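Local structure of transcriptional regulator (Saccharomonospora viridis, 4KWA) at residues Arg15-Arg19 with Arg20-Asn24. The protein probably binds DNA as a TetR-family transcriptional repressor and holds a choline ion in its ligand-binding domain. Numbering follows the deposited sequence.
With EDO (1,2-ethanediol), chain D.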
ATOM      1  N   ARG A  15      10.859  14.398  -7.269  1.00 27.10           N
ATOM      2  CA  ARG A  15      10.119  15.335  -6.446  1.00 30.58           C
ATOM      3  C   ARG A  15       8.733  15.704  -7.026  1.00 27.07           C
ATOM      4  O   ARG A  15       7.718  15.654  -6.304  1.00 27.69           O
ATOM      5  CB  ARG A  15      11.005  16.551  -6.162  1.00 27.15           C
ATOM      6  CG  ARG A  15      10.371  17.575  -5.218  1.00 31.15           C
ATOM      7  CD  ARG A  15      11.237  18.749  -4.931  1.00 31.45           C
ATOM      8  NE  ARG A  15      11.842  19.411  -6.077  1.00 35.34           N
ATOM      9  CZ  ARG A  15      13.087  19.152  -6.431  1.00 32.58           C
ATOM     10  NH1 ARG A  15      13.752  18.229  -5.750  1.00 47.89           N
ATOM     11  NH2 ARG A  15      13.623  19.713  -7.459  1.00 37.09           N
ATOM     12  N   LEU A  16       8.697  15.929  -8.342  1.00 27.95           N
ATOM     13  CA  LEU A  16       7.454  16.218  -9.018  1.00 31.61           C
ATOM     14  C   LEU A  16       6.493  15.015  -9.008  1.00 25.51           C
ATOM     15  O   LEU A  16       5.291  15.164  -8.743  1.00 30.21           O
ATOM     16  CB  LEU A  16       7.742  16.733 -10.421  1.00 29.97           C
ATOM     17  CG  LEU A  16       8.477  18.063 -10.618  1.00 27.20           C
ATOM     18  CD1 LEU A  16       8.647  18.413 -12.109  1.00 28.72           C
ATOM     19  CD2 LEU A  16       7.647  19.118  -9.874  1.00 33.83           C
ATOM     20  N   ILE A  17       7.047  13.853  -9.223  1.00 26.85           N
ATOM     21  CA  ILE A  17       6.269  12.610  -9.238  1.00 28.32           C
ATOM     22  C   ILE A  17       5.692  12.380  -7.804  1.00 25.84           C
ATOM     23  O   ILE A  17       4.550  12.034  -7.635  1.00 28.08           O
ATOM     24  CB  ILE A  17       7.167  11.439  -9.687  1.00 30.54           C
ATOM     25  CG1 ILE A  17       7.435  11.530 -11.193  1.00 28.86           C
ATOM     26  CG2 ILE A  17       6.490  10.083  -9.363  1.00 34.83           C
ATOM     27  CD1 ILE A  17       8.558  10.675 -11.720  1.00 30.69           C
ATOM     28  N   ALA A  18       6.508  12.604  -6.788  1.00 30.08           N
ATOM     29  CA  ALA A  18       6.064  12.474  -5.391  1.00 29.72           C
ATOM     30  C   ALA A  18       4.956  13.401  -5.019  1.00 32.52           C
ATOM     31  O   ALA A  18       3.924  13.028  -4.430  1.00 28.39           O
ATOM     32  CB  ALA A  18       7.251  12.713  -4.488  1.00 28.19           C
ATOM     33  N   ARG A  19       5.113  14.672  -5.390  1.00 29.38           N
ATOM     34  CA  ARG A  19       4.142  15.667  -4.923  1.00 31.84           C
ATOM     35  C   ARG A  19       2.928  15.892  -5.796  1.00 35.14           C
ATOM     36  O   ARG A  19       1.890  16.367  -5.312  1.00 33.58           O
ATOM     37  CB  ARG A  19       4.924  16.963  -4.703  1.00 31.85           C
ATOM     38  CG  ARG A  19       6.052  16.662  -3.761  1.00 37.52           C
ATOM     39  CD  ARG A  19       6.771  17.880  -3.273  1.00 41.78           C
ATOM     40  NE  ARG A  19       7.866  17.453  -2.446  1.00 34.81           N
ATOM     41  CZ  ARG A  19       8.756  18.283  -1.893  1.00 40.96           C
ATOM     42  NH1 ARG A  19       9.763  17.810  -1.184  1.00 39.02           N
ATOM     43  NH2 ARG A  19       8.668  19.580  -2.085  1.00 46.35           N
ATOM     44  N   ARG A  20       3.015  15.529  -7.067  1.00 27.60           N
ATOM     45  CA  ARG A  20       1.926  15.743  -8.010  1.00 28.15           C
ATOM     46  C   ARG A  20       1.299  14.498  -8.609  1.00 29.86           C
ATOM     47  O   ARG A  20       0.178  14.579  -9.122  1.00 30.48           O
ATOM     48  CB  ARG A  20       2.438  16.648  -9.160  1.00 32.61           C
ATOM     49  CG  ARG A  20       2.992  18.029  -8.746  1.00 43.24           C
ATOM     50  CD  ARG A  20       3.110  18.939  -9.994  1.00 42.51           C
ATOM     51  NE  ARG A  20       4.123  19.987  -9.907  1.00 54.43           N
ATOM     52  CZ  ARG A  20       4.429  20.829 -10.908  1.00 47.44           C
ATOM     53  NH1 ARG A  20       3.784  20.779 -12.055  1.00 54.68           N
ATOM     54  NH2 ARG A  20       5.346  21.757 -10.736  1.00 60.92           N
ATOM     55  N   GLY A  21       2.041  13.398  -8.542  1.00 27.62           N
ATOM     56  CA  GLY A  21       1.692  12.127  -9.130  1.00 30.83           C
ATOM     57  C   GLY A  21       2.242  11.980 -10.562  1.00 26.38           C
ATOM     58  O   GLY A  21       2.166  12.893 -11.438  1.00 26.31           O
ATOM     59  N   TYR A  22       2.867  10.808 -10.779  1.00 27.32           N
ATOM     60  CA  TYR A  22       3.505  10.434 -12.012  1.00 28.52           C
ATOM     61  C   TYR A  22       2.718  10.758 -13.254  1.00 28.96           C
ATOM     62  O   TYR A  22       3.270  11.331 -14.192  1.00 28.33           O
ATOM     63  CB  TYR A  22       3.768   8.918 -12.003  1.00 26.31           C
ATOM     64  CG  TYR A  22       4.269   8.431 -13.298  1.00 26.92           C
ATOM     65  CD1 TYR A  22       5.556   8.704 -13.722  1.00 29.84           C
ATOM     66  CD2 TYR A  22       3.497   7.605 -14.079  1.00 37.94           C
ATOM     67  CE1 TYR A  22       6.023   8.244 -14.923  1.00 28.95           C
ATOM     68  CE2 TYR A  22       3.995   7.111 -15.286  1.00 37.75           C
ATOM     69  CZ  TYR A  22       5.251   7.421 -15.676  1.00 36.80           C
ATOM     70  OH  TYR A  22       5.708   6.965 -16.892  1.00 44.37           O
ATOM     71  N   HIS A  23       1.416  10.468 -13.258  1.00 30.41           N
ATOM     72  CA  HIS A  23       0.593  10.741 -14.508  1.00 35.94           C
ATOM     73  C   HIS A  23       0.219  12.214 -14.739  1.00 35.85           C
ATOM     74  O   HIS A  23      -0.282  12.597 -15.829  1.00 35.93           O
ATOM     75  CB  HIS A  23      -0.610   9.815 -14.539  1.00 36.04           C
ATOM     76  CG  HIS A  23      -0.209   8.344 -14.660  1.00 32.20           C
ATOM     77  ND1 HIS A  23       0.187   7.771 -15.850  1.00 39.19           N
ATOM     78  CD2 HIS A  23      -0.175   7.353 -13.733  1.00 33.16           C
ATOM     79  CE1 HIS A  23       0.465   6.483 -15.644  1.00 35.55           C
ATOM     80  NE2 HIS A  23       0.223   6.204 -14.371  1.00 33.85           N
ATOM     81  N   ASN A  24       0.418  13.023 -13.706  1.00 30.36           N
ATOM     82  CA  ASN A  24       0.163  14.442 -13.748  1.00 31.46           C
ATOM     83  C   ASN A  24       1.407  15.213 -14.014  1.00 35.82           C
ATOM     84  O   ASN A  24       1.347  16.405 -14.096  1.00 38.04           O
ATOM     85  CB  ASN A  24      -0.472  14.923 -12.453  1.00 31.50           C
ATOM     86  CG  ASN A  24      -1.755  14.194 -12.167  1.00 38.02           C
ATOM     87  OD1 ASN A  24      -2.557  14.054 -13.045  1.00 38.13           O
ATOM     88  ND2 ASN A  24      -1.914  13.675 -10.966  1.00 39.19           N
TER
HETATM   89  C1  EDO D 302       8.582  21.003  -6.198  1.00 44.15           C
HETATM   90  O1  EDO D 302       9.734  21.174  -7.192  1.00 44.27           O
HETATM   91  C2  EDO D 302       7.591  19.864  -6.482  1.00 46.20           C
HETATM   92  O2  EDO D 302       6.148  20.096  -6.708  1.00 47.52           O
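The side chains of Leu-16 and Arg-20 run alongside each other, one turn apart at the end of helix 2-20. Both hold CG anti to the carbonyl carbon (chi1 -65° and -58°), and the extended Arg-20 brings its guanidinium obliquely to the leucine branch, NH2 lying 3.6 Å from Leu-16 CD2. Leucine suits this buried place, where it also packs on Ile-30 of helix 27-34, while the exposed arginine can lay its methylenes over the turn and keep its charge at the surface, in a weak, long pairing with Asp-29. The backbone joins the same two residues, Arg-20 N hydrogen-bonding to Leu-16 O at 2.8 Å. Gly-21 N hydrogen-bonds to Ile-17 O at 3.0 Å from above the carbonyl plane, and Gln-104 NE2 gives that oxygen a second donor. Gly-21 leaves the helix with positive phi (91°), which favours glycine. This is the exit from the first helix of the TetR-type DNA-binding domain, just ahead of the predicted helix-turn-helix. The turn brings Tyr-22 beside Ile-17, with Ile-17 CG2 4.0 Å from Tyr-22 CB and Ile-17 CD1 at the ring edge; tyrosine suits this buried place because its ring can pack on Leu-52 and take a cation-pi contact from Lys-48. Asn-24 ND2 hydrogen-bonds back to Arg-20 O (2.9 Å), nearly straight and in both the amide and carbonyl planes. Arg-15 NE donates to O1 of a 1,2-ethanediol, probably from the crystallisation liquor, at 3.0 Å. Arg-15 CG sits centrally over one face of the Arg-19 guanidinium, 3.7 Å above its plane, while Arg-19 NH1 salt-bridges Asp-97.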